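Local coordinates for DUF1896 domain-containing protein (Porphyromonas gingivalis, PDB 2APL), which is of unknown function, a mostly helical protein of the DUF1896 family whose biochemical role has not been established, at residues 18-21 / 22-26; 115-118 / 119-123. All coordinates share one frame; numbering follows the deposited sequence.

Contact 1 of 2, residues 18-21 / 22-26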
ATOM      1  N   THR A  18       2.439  -6.820  -8.715  1.00 30.19           N
ATOM      2  CA  THR A  18       1.132  -7.300  -8.244  1.00 28.84           C
ATOM      3  C   THR A  18       0.710  -6.591  -6.916  1.00 30.39           C
ATOM      4  O   THR A  18      -0.402  -6.135  -6.766  1.00 29.62           O
ATOM      5  CB  THR A  18       1.167  -8.812  -8.136  1.00 29.70           C
ATOM      6  OG1 THR A  18       1.422  -9.360  -9.452  1.00 31.25           O
ATOM      7  CG2 THR A  18      -0.182  -9.379  -7.573  1.00 29.36           C
ATOM      8  N   TYR A  19       1.641  -6.523  -5.984  1.00 31.09           N
ATOM      9  CA  TYR A  19       1.405  -5.946  -4.680  1.00 31.32           C
ATOM     10  C   TYR A  19       1.027  -4.469  -4.816  1.00 29.97           C
ATOM     11  O   TYR A  19       0.084  -4.023  -4.179  1.00 30.41           O
ATOM     12  CB  TYR A  19       2.675  -6.105  -3.813  1.00 31.09           C
ATOM     13  CG  TYR A  19       2.431  -5.659  -2.377  1.00 35.70           C
ATOM     14  CD1 TYR A  19       1.839  -6.518  -1.497  1.00 34.89           C
ATOM     15  CD2 TYR A  19       2.830  -4.369  -1.908  1.00 36.37           C
ATOM     16  CE1 TYR A  19       1.580  -6.164  -0.188  1.00 39.90           C
ATOM     17  CE2 TYR A  19       2.608  -4.003  -0.547  1.00 38.54           C
ATOM     18  CZ  TYR A  19       1.943  -4.912   0.287  1.00 38.51           C
ATOM     19  OH  TYR A  19       1.678  -4.684   1.631  1.00 40.93           O
ATOM     20  N   LEU A  20       1.768  -3.723  -5.627  1.00 28.92           N
ATOM     21  CA  LEU A  20       1.422  -2.318  -5.884  1.00 30.16           C
ATOM     22  C   LEU A  20       0.081  -2.159  -6.627  1.00 30.53           C
ATOM     23  O   LEU A  20      -0.743  -1.317  -6.257  1.00 29.47           O
ATOM     24  CB  LEU A  20       2.545  -1.609  -6.647  1.00 30.91           C
ATOM     25  CG  LEU A  20       3.900  -1.525  -5.905  1.00 29.14           C
ATOM     26  CD1 LEU A  20       4.940  -0.931  -6.847  1.00 27.02           C
ATOM     27  CD2 LEU A  20       3.835  -0.633  -4.652  1.00 29.41           C
ATOM     28  N   ASN A  21      -0.154  -3.013  -7.627  1.00 29.92           N
ATOM     29  CA  ASN A  21      -1.396  -2.987  -8.350  1.00 30.28           C
ATOM     30  C   ASN A  21      -2.543  -3.118  -7.369  1.00 31.53           C
ATOM     31  O   ASN A  21      -3.577  -2.409  -7.511  1.00 29.98           O
ATOM     32  CB  ASN A  21      -1.533  -4.120  -9.365  1.00 29.21           C
ATOM     33  CG  ASN A  21      -0.709  -3.918 -10.599  1.00 32.18           C
ATOM     34  OD1 ASN A  21      -0.127  -2.821 -10.856  1.00 29.90           O
ATOM     35  ND2 ASN A  21      -0.547  -5.031 -11.363  1.00 30.82           N
ATOM     36  N   GLU A  22      -2.365  -3.956  -6.343  1.00 31.43           N
ATOM     37  CA  GLU A  22      -3.507  -4.186  -5.429  1.00 34.73           C
ATOM     38  C   GLU A  22      -3.648  -3.119  -4.335  1.00 32.37           C
ATOM     39  O   GLU A  22      -4.744  -2.773  -3.962  1.00 33.13           O
ATOM     40  CB  GLU A  22      -3.392  -5.567  -4.752  1.00 34.73           C
ATOM     41  CG  GLU A  22      -3.464  -6.748  -5.745  1.00 39.83           C
ATOM     42  CD  GLU A  22      -3.078  -8.113  -5.108  1.00 42.34           C
ATOM     43  OE1 GLU A  22      -2.210  -8.137  -4.186  1.00 48.46           O
ATOM     44  OE2 GLU A  22      -3.631  -9.159  -5.553  1.00 48.77           O
ATOM     45  N   HIS A  23      -2.527  -2.619  -3.833  1.00 30.92           N
ATOM     46  CA  HIS A  23      -2.488  -1.932  -2.537  1.00 30.75           C
ATOM     47  C   HIS A  23      -2.040  -0.466  -2.666  1.00 29.03           C
ATOM     48  O   HIS A  23      -2.268   0.344  -1.767  1.00 27.29           O
ATOM     49  CB  HIS A  23      -1.505  -2.654  -1.586  1.00 31.16           C
ATOM     50  CG  HIS A  23      -1.933  -4.042  -1.214  1.00 33.98           C
ATOM     51  ND1 HIS A  23      -3.042  -4.297  -0.430  1.00 37.98           N
ATOM     52  CD2 HIS A  23      -1.435  -5.256  -1.566  1.00 37.30           C
ATOM     53  CE1 HIS A  23      -3.186  -5.604  -0.290  1.00 41.91           C
ATOM     54  NE2 HIS A  23      -2.232  -6.208  -0.974  1.00 39.11           N
ATOM     55  N   PHE A  24      -1.322  -0.168  -3.753  1.00 28.86           N
ATOM     56  CA  PHE A  24      -0.823   1.192  -4.021  1.00 29.64           C
ATOM     57  C   PHE A  24      -0.997   1.515  -5.501  1.00 30.44           C
ATOM     58  O   PHE A  24       0.004   1.774  -6.208  1.00 30.42           O
ATOM     59  CB  PHE A  24       0.647   1.289  -3.644  1.00 30.84           C
ATOM     60  CG  PHE A  24       0.916   1.038  -2.198  1.00 30.55           C
ATOM     61  CD1 PHE A  24       1.002   2.107  -1.289  1.00 30.06           C
ATOM     62  CD2 PHE A  24       1.122  -0.258  -1.736  1.00 29.32           C
ATOM     63  CE1 PHE A  24       1.270   1.888   0.049  1.00 31.06           C
ATOM     64  CE2 PHE A  24       1.434  -0.477  -0.358  1.00 29.51           C
ATOM     65  CZ  PHE A  24       1.510   0.587   0.519  1.00 30.07           C
ATOM     66  N   PRO A  25      -2.266   1.445  -5.999  1.00 30.70           N
ATOM     67  CA  PRO A  25      -2.463   1.590  -7.444  1.00 31.39           C
ATOM     68  C   PRO A  25      -1.838   2.884  -7.944  1.00 31.27           C
ATOM     69  O   PRO A  25      -1.374   2.926  -9.067  1.00 31.41           O
ATOM     70  CB  PRO A  25      -3.984   1.571  -7.626  1.00 31.19           C
ATOM     71  CG  PRO A  25      -4.571   1.800  -6.218  1.00 30.23           C
ATOM     72  CD  PRO A  25      -3.542   1.204  -5.289  1.00 29.89           C
ATOM     73  N   GLU A  26      -1.792   3.897  -7.098  1.00 30.51           N
ATOM     74  CA  GLU A  26      -1.211   5.184  -7.467  1.00 30.76           C
ATOM     75  C   GLU A  26       0.285   5.153  -7.741  1.00 30.10           C
ATOM     76  O   GLU A  26       0.808   6.023  -8.474  1.00 28.65           O
ATOM     77  CB  GLU A  26      -1.536   6.275  -6.402  1.00 30.73           C
ATOM     78  CG  GLU A  26      -0.880   6.078  -5.003  1.00 31.37           C
ATOM     79  CD  GLU A  26      -1.575   5.002  -4.116  1.00 33.32           C
ATOM     80  OE1 GLU A  26      -2.647   4.460  -4.517  1.00 29.56           O
ATOM     81  OE2 GLU A  26      -1.020   4.697  -3.024  1.00 32.79           O
TER
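Y19, L20 and the three residues from E22 to F24 meet across the last turn of helix 3-23, the C-terminal end of a long helix, where F24 is the first residue to leave helical geometry. Backbone bonds define the turn: E22 N to T18 O at 3.0 Å, H23 N to Y19 O, and F24 N to L20 O at 2.8 Å. Two weak i to i+3 bonds, E22 N to Y19 O and H23 N to L20 O, run beside them. P25 N also approaches L20 O but has no hydrogen to give, and the helix stops here.

Among the rings, H23 lays CD2 over one face of Y19, near the rim, with H23 CD2 3.4 Å from Y19 CE1 and the planes at 43°. With CG anti to the backbone N (chi1 -173°), the Y19 ring runs along the helix toward H23. Each ring has its polar end tied outside this turn: Y19 OH bonds to L70 O in the loop before helix 74-85, and H23 ND1 to D76 OD2 on that helix.

On the exposed side, E22, its chain extended beyond CG, runs back alongside T18, with E22 CG 3.3 Å from T18 O.

Apolar contacts gather round F24. L20 CD2 rests 3.9 Å from F24 CB, and L20 continues onto F33 and I34 of helix 31-51. Y19 CE2 comes to the edge of the F24 ring, close to its plane, 3.7 Å from F24 CE2.

Contact 2 of 2, residues 115-118 / 119-123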
ATOM      1  N   TYR A 115      -0.150  11.676  10.814  1.00 39.84           N
ATOM      2  CA  TYR A 115       0.348  10.391  11.358  1.00 40.04           C
ATOM      3  C   TYR A 115       1.629   9.926  10.699  1.00 40.91           C
ATOM      4  O   TYR A 115       1.914  10.253   9.549  1.00 41.45           O
ATOM      5  CB  TYR A 115      -0.746   9.318  11.229  1.00 40.20           C
ATOM      6  CG  TYR A 115      -2.016   9.686  11.939  1.00 40.87           C
ATOM      7  CD1 TYR A 115      -2.214   9.297  13.268  1.00 40.98           C
ATOM      8  CD2 TYR A 115      -3.028  10.444  11.302  1.00 40.02           C
ATOM      9  CE1 TYR A 115      -3.385   9.635  13.966  1.00 39.92           C
ATOM     10  CE2 TYR A 115      -4.208  10.804  11.998  1.00 39.68           C
ATOM     11  CZ  TYR A 115      -4.373  10.388  13.326  1.00 40.79           C
ATOM     12  OH  TYR A 115      -5.511  10.706  14.041  1.00 39.45           O
ATOM     13  N   ASP A 116       2.423   9.176  11.472  1.00 41.50           N
ATOM     14  CA  ASP A 116       3.619   8.548  11.011  1.00 41.46           C
ATOM     15  C   ASP A 116       3.248   7.132  10.553  1.00 40.50           C
ATOM     16  O   ASP A 116       3.169   6.187  11.354  1.00 40.73           O
ATOM     17  CB  ASP A 116       4.683   8.546  12.150  1.00 43.00           C
ATOM     18  CG  ASP A 116       6.067   8.133  11.663  1.00 44.57           C
ATOM     19  OD1 ASP A 116       6.302   8.038  10.422  1.00 45.74           O
ATOM     20  OD2 ASP A 116       6.933   7.895  12.544  1.00 47.86           O
ATOM     21  N   LEU A 117       3.005   6.997   9.255  1.00 38.87           N
ATOM     22  CA  LEU A 117       2.468   5.739   8.700  1.00 37.30           C
ATOM     23  C   LEU A 117       3.515   4.637   8.470  1.00 37.02           C
ATOM     24  O   LEU A 117       3.739   4.159   7.341  1.00 36.64           O
ATOM     25  CB  LEU A 117       1.620   6.019   7.450  1.00 36.46           C
ATOM     26  CG  LEU A 117       0.558   7.100   7.640  1.00 33.91           C
ATOM     27  CD1 LEU A 117      -0.132   7.457   6.272  1.00 32.46           C
ATOM     28  CD2 LEU A 117      -0.485   6.752   8.751  1.00 31.07           C
ATOM     29  N   THR A 118       4.142   4.212   9.560  1.00 36.72           N
ATOM     30  CA  THR A 118       5.163   3.143   9.503  1.00 36.65           C
ATOM     31  C   THR A 118       4.562   1.749   9.194  1.00 35.91           C
ATOM     32  O   THR A 118       3.341   1.554   9.227  1.00 36.03           O
ATOM     33  CB  THR A 118       5.908   3.096  10.845  1.00 36.93           C
ATOM     34  OG1 THR A 118       4.951   2.866  11.881  1.00 38.63           O
ATOM     35  CG2 THR A 118       6.622   4.441  11.147  1.00 37.91           C
ATOM     36  N   ASP A 119       5.407   0.762   8.913  1.00 35.48           N
ATOM     37  CA  ASP A 119       4.919  -0.599   8.633  1.00 35.66           C
ATOM     38  C   ASP A 119       4.026  -1.198   9.735  1.00 37.04           C
ATOM     39  O   ASP A 119       3.109  -1.952   9.458  1.00 37.17           O
ATOM     40  CB  ASP A 119       6.094  -1.512   8.298  1.00 35.54           C
ATOM     41  CG  ASP A 119       6.577  -1.293   6.890  1.00 34.53           C
ATOM     42  OD1 ASP A 119       5.803  -0.743   6.064  1.00 30.74           O
ATOM     43  OD2 ASP A 119       7.704  -1.664   6.587  1.00 34.66           O
ATOM     44  N   ASP A 120       4.309  -0.852  10.977  1.00 37.73           N
ATOM     45  CA  ASP A 120       3.585  -1.368  12.124  1.00 40.45           C
ATOM     46  C   ASP A 120       2.465  -0.442  12.582  1.00 39.52           C
ATOM     47  O   ASP A 120       1.914  -0.643  13.672  1.00 39.38           O
ATOM     48  CB  ASP A 120       4.569  -1.463  13.278  1.00 42.45           C
ATOM     49  CG  ASP A 120       5.688  -0.437  13.138  1.00 47.92           C
ATOM     50  OD1 ASP A 120       5.580   0.634  13.792  1.00 50.33           O
ATOM     51  OD2 ASP A 120       6.614  -0.695  12.296  1.00 51.44           O
ATOM     52  N   PHE A 121       2.134   0.558  11.763  1.00 38.50           N
ATOM     53  CA  PHE A 121       1.127   1.572  12.139  1.00 38.63           C
ATOM     54  C   PHE A 121      -0.243   0.991  12.447  1.00 38.50           C
ATOM     55  O   PHE A 121      -0.891   1.386  13.416  1.00 37.60           O
ATOM     56  CB  PHE A 121       0.993   2.675  11.101  1.00 37.98           C
ATOM     57  CG  PHE A 121       0.020   3.756  11.523  1.00 39.91           C
ATOM     58  CD1 PHE A 121       0.404   4.740  12.454  1.00 37.92           C
ATOM     59  CD2 PHE A 121      -1.283   3.759  11.032  1.00 39.34           C
ATOM     60  CE1 PHE A 121      -0.494   5.739  12.867  1.00 37.73           C
ATOM     61  CE2 PHE A 121      -2.199   4.763  11.443  1.00 37.07           C
ATOM     62  CZ  PHE A 121      -1.792   5.742  12.376  1.00 38.67           C
ATOM     63  N   GLU A 122      -0.684   0.045  11.627  1.00 39.28           N
ATOM     64  CA  GLU A 122      -2.010  -0.494  11.809  1.00 41.07           C
ATOM     65  C   GLU A 122      -2.232  -1.225  13.139  1.00 41.73           C
ATOM     66  O   GLU A 122      -3.348  -1.166  13.699  1.00 42.54           O
ATOM     67  CB  GLU A 122      -2.450  -1.324  10.611  1.00 40.68           C
ATOM     68  CG  GLU A 122      -3.953  -1.479  10.588  1.00 45.43           C
ATOM     69  CD  GLU A 122      -4.448  -2.575   9.694  1.00 48.66           C
ATOM     70  OE1 GLU A 122      -3.787  -2.875   8.679  1.00 53.67           O
ATOM     71  OE2 GLU A 122      -5.522  -3.123  10.003  1.00 49.41           O
ATOM     72  N   ALA A 123      -1.175  -1.867  13.653  1.00 41.99           N
ATOM     73  CA  ALA A 123      -1.132  -2.378  15.033  1.00 43.26           C
ATOM     74  C   ALA A 123      -1.059  -1.283  16.133  1.00 43.55           C
ATOM     75  O   ALA A 123      -1.430  -1.534  17.277  1.00 44.49           O
ATOM     76  CB  ALA A 123       0.028  -3.409  15.191  1.00 42.68           C
TER
HETATM   77  O   HOH W   1       4.155   1.500   5.742  1.00 31.28           O
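L117 and F121 meet through a methyl set almost squarely on a ring: L117 CD2 lies 3.8 Å from the centroid of the F121 ring and only 12° off its normal, a CH-pi contact over the centre of the face. The edge of the same ring receives Y115, whose CD1 comes 3.7 Å from F121 CZ; the two ring planes stand at 67°, an oblique pairing. F121 reaches back to both because its CG is anti to the backbone N (chi1 -177°), which turns the ring along the preceding chain. D116 O also approaches it, 3.3 Å from F121 CD1.

The backbone that brings them together is two turns in succession in the loop between helices 106-112 and 126-143. L117 is the centre of an inverse gamma turn, closed by T118 N to D116 O at 2.8 Å, and a type I beta turn follows from T118 to F121. Its closing bond, F121 N to T118 O at 3.0 Å, is fairly straight at the hydrogen, yet the donor sits well above the carbonyl plane. Across this turn T118 OG1 donates to D120 OD1, meeting the carboxylate from above its plane.

Beyond the loop, F72 packs edge-to-face with F121, L130 of helix 126-143 touches Y115 and F121, and Y115 OH bonds to E133. D119 turns its carboxylate away from this loop, OD2 to G69 N and OD1 to H71 N, and a water bridges D119 OD1, at 2.8 Å, to L117 O.

Contact 1 lies nearer the middle of the chain, about 6 Å from its centre, and is partly buried; contact 2 is a surface contact about 12 Å out. Their centres are 18 Å apart and they do not touch. The first is the C-terminal end of a helix, governed by repeated main-chain bonds, while the second belongs to an irregular loop with single turn-closing bonds, a hydroxyl-carboxylate bond and a water bridge. Each contains one phenylalanine buried in the fold, F24 and F121 respectively. Both also lean on the linker 68-73 between helices 55-67 and 74-85, which serves contact 1 through Y19, H23 and F24 and contact 2 through D119 and F121.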